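Local coordinates for protein F-112 (Sulfolobus virus-like particle ssv1, PDB 2VQC), which is essential for virus function and, as a winged-helix protein, probably acts by binding DNA, at residues 39-43 / 44-48. Numbering follows the deposited sequence.
Sequences FEISV and PSAYN
S42 is the N-cap of helix 43-59, and its contact with S45 and A46 lies at the start of that helix, at the turn of the helix-turn-helix unit, after the short loop that follows helix 32-39. Two measurements place the first turn: A46 N donates to S42 O at 3.0 Å with an N-H...O angle of 156°, and Y47 N donates to V43 O at 2.9 Å. Both are i to i+4 helical bonds, accepted by the carbonyls of the N-cap residue and of the first helical residue.

At the cap itself the two serine hydroxyls meet, S42 OG lying 3.0 Å from S45 OG, a hydrogen bond whose direction is not fixed. S42 carries OG between its own N and carbonyl carbon (chi1 72°), which brings the hydroxyl to S45, with OG also 3.3 Å from S45 N.

The apolar contacts flank this polar cap. I41 reaches the helix with its CD1 end, which sits 4.0 Å from A46 CB; farther along the helix I41 also touches I49, while A46 packs on L32, I35 and L36 of helix 32-39. V43 runs alongside Y47, one turn on, with V43 CG1 3.4 Å from Y47 CE2.

The chemistry implies a helix start held by backbone bonds from both S42 and V43 and a serine-serine link, with A46 packing on helix 32-39 and the CD1 end of I41 resting against A46.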
ATOM      1  N   PHE A  39       0.491   7.672   8.376  1.00 19.55           N
ATOM      2  CA  PHE A  39       1.667   7.573   9.244  1.00 19.76           C
ATOM      3  C   PHE A  39       2.365   8.902   9.565  1.00 20.02           C
ATOM      4  O   PHE A  39       3.082   8.991  10.570  1.00 19.78           O
ATOM      5  CB  PHE A  39       2.672   6.591   8.636  1.00 19.63           C
ATOM      6  CG  PHE A  39       2.193   5.157   8.611  1.00 19.30           C
ATOM      7  CD1 PHE A  39       1.706   4.547   9.762  1.00 18.99           C
ATOM      8  CD2 PHE A  39       2.252   4.409   7.436  1.00 19.47           C
ATOM      9  CE1 PHE A  39       1.280   3.218   9.743  1.00 19.32           C
ATOM     10  CE2 PHE A  39       1.830   3.080   7.414  1.00 19.22           C
ATOM     11  CZ  PHE A  39       1.342   2.489   8.569  1.00 19.13           C
ATOM     12  N   GLU A  40       2.137   9.922   8.734  1.00 20.48           N
ATOM     13  CA  GLU A  40       2.767  11.248   8.877  1.00 20.91           C
ATOM     14  C   GLU A  40       4.301  11.164   8.810  1.00 20.96           C
ATOM     15  O   GLU A  40       5.022  11.652   9.691  1.00 20.57           O
ATOM     16  CB  GLU A  40       2.300  11.964  10.147  1.00 20.94           C
ATOM     17  CG  GLU A  40       0.816  12.262  10.141  1.00 22.32           C
ATOM     18  CD  GLU A  40       0.367  13.112  11.317  1.00 22.66           C
ATOM     19  OE1 GLU A  40       1.224  13.716  12.000  1.00 25.48           O
ATOM     20  OE2 GLU A  40      -0.860  13.184  11.549  1.00 26.10           O
ATOM     21  N   ILE A  41       4.760  10.568   7.713  1.00 20.90           N
ATOM     22  CA  ILE A  41       6.160  10.269   7.471  1.00 21.05           C
ATOM     23  C   ILE A  41       6.621  10.935   6.175  1.00 20.92           C
ATOM     24  O   ILE A  41       5.832  11.579   5.480  1.00 20.93           O
ATOM     25  CB  ILE A  41       6.380   8.734   7.365  1.00 21.07           C
ATOM     26  CG1 ILE A  41       5.395   8.116   6.359  1.00 21.06           C
ATOM     27  CG2 ILE A  41       6.235   8.093   8.738  1.00 21.26           C
ATOM     28  CD1 ILE A  41       5.720   6.698   5.963  1.00 21.38           C
ATOM     29  N   SER A  42       7.903  10.778   5.860  1.00 20.90           N
ATOM     30  CA  SER A  42       8.480  11.338   4.641  1.00 21.11           C
ATOM     31  C   SER A  42       8.098  10.529   3.390  1.00 21.26           C
ATOM     32  O   SER A  42       7.629   9.394   3.481  1.00 21.24           O
ATOM     33  CB  SER A  42      10.000  11.394   4.773  1.00 20.96           C
ATOM     34  OG  SER A  42      10.542  10.087   4.708  1.00 21.02           O
ATOM     35  N   VAL A  43       8.317  11.128   2.223  1.00 21.53           N
ATOM     36  CA  VAL A  43       8.037  10.473   0.948  1.00 21.39           C
ATOM     37  C   VAL A  43       8.928   9.240   0.728  1.00 21.47           C
ATOM     38  O   VAL A  43       8.420   8.180   0.350  1.00 21.55           O
ATOM     39  CB  VAL A  43       8.140  11.475  -0.233  1.00 21.34           C
ATOM     40  CG1 VAL A  43       8.196  10.753  -1.581  1.00 21.54           C
ATOM     41  CG2 VAL A  43       6.956  12.448  -0.197  1.00 21.31           C
ATOM     42  N   PRO A  44      10.252   9.365   0.954  1.00 21.53           N
ATOM     43  CA  PRO A  44      11.105   8.176   0.832  1.00 21.55           C
ATOM     44  C   PRO A  44      10.664   7.005   1.728  1.00 21.55           C
ATOM     45  O   PRO A  44      10.664   5.858   1.277  1.00 21.48           O
ATOM     46  CB  PRO A  44      12.487   8.693   1.247  1.00 21.54           C
ATOM     47  CG  PRO A  44      12.445  10.148   0.968  1.00 21.57           C
ATOM     48  CD  PRO A  44      11.042  10.562   1.298  1.00 21.49           C
ATOM     49  N   SER A  45      10.288   7.299   2.974  1.00 21.76           N
ATOM     50  CA  SER A  45       9.796   6.273   3.907  1.00 21.98           C
ATOM     51  C   SER A  45       8.510   5.627   3.407  1.00 21.96           C
ATOM     52  O   SER A  45       8.342   4.415   3.497  1.00 21.89           O
ATOM     53  CB  SER A  45       9.539   6.866   5.294  1.00 21.88           C
ATOM     54  OG  SER A  45      10.739   7.318   5.886  1.00 22.62           O
ATOM     55  N   ALA A  46       7.602   6.453   2.901  1.00 22.25           N
ATOM     56  CA  ALA A  46       6.331   5.980   2.368  1.00 22.49           C
ATOM     57  C   ALA A  46       6.534   5.065   1.160  1.00 22.72           C
ATOM     58  O   ALA A  46       5.798   4.088   0.999  1.00 23.18           O
ATOM     59  CB  ALA A  46       5.449   7.159   1.997  1.00 22.44           C
ATOM     60  N   TYR A  47       7.520   5.381   0.317  1.00 22.81           N
ATOM     61  CA  TYR A  47       7.861   4.531  -0.835  1.00 22.87           C
ATOM     62  C   TYR A  47       8.381   3.154  -0.413  1.00 22.87           C
ATOM     63  O   TYR A  47       8.110   2.163  -1.088  1.00 22.79           O
ATOM     64  CB  TYR A  47       8.889   5.206  -1.763  1.00 22.99           C
ATOM     65  CG  TYR A  47       8.280   6.078  -2.848  1.00 23.15           C
ATOM     66  CD1 TYR A  47       7.432   5.537  -3.814  1.00 23.35           C
ATOM     67  CD2 TYR A  47       8.571   7.441  -2.922  1.00 23.43           C
ATOM     68  CE1 TYR A  47       6.877   6.337  -4.812  1.00 23.06           C
ATOM     69  CE2 TYR A  47       8.022   8.244  -3.913  1.00 22.88           C
ATOM     70  CZ  TYR A  47       7.176   7.690  -4.854  1.00 23.05           C
ATOM     71  OH  TYR A  47       6.636   8.497  -5.837  1.00 23.21           O
ATOM     72  N   ASN A  48       9.129   3.092   0.688  1.00 23.01           N
ATOM     73  CA  ASN A  48       9.597   1.804   1.219  1.00 23.02           C
ATOM     74  C   ASN A  48       8.418   0.942   1.647  1.00 22.89           C
ATOM     75  O   ASN A  48       8.404  -0.264   1.411  1.00 22.73           O
ATOM     76  CB  ASN A  48      10.550   1.991   2.408  1.00 22.90           C
ATOM     77  CG  ASN A  48      11.871   2.622   2.014  1.00 23.36           C
ATOM     78  OD1 ASN A  48      12.384   2.401   0.917  1.00 23.24           O
ATOM     79  ND2 ASN A  48      12.442   3.405   2.925  1.00 24.16           N
TER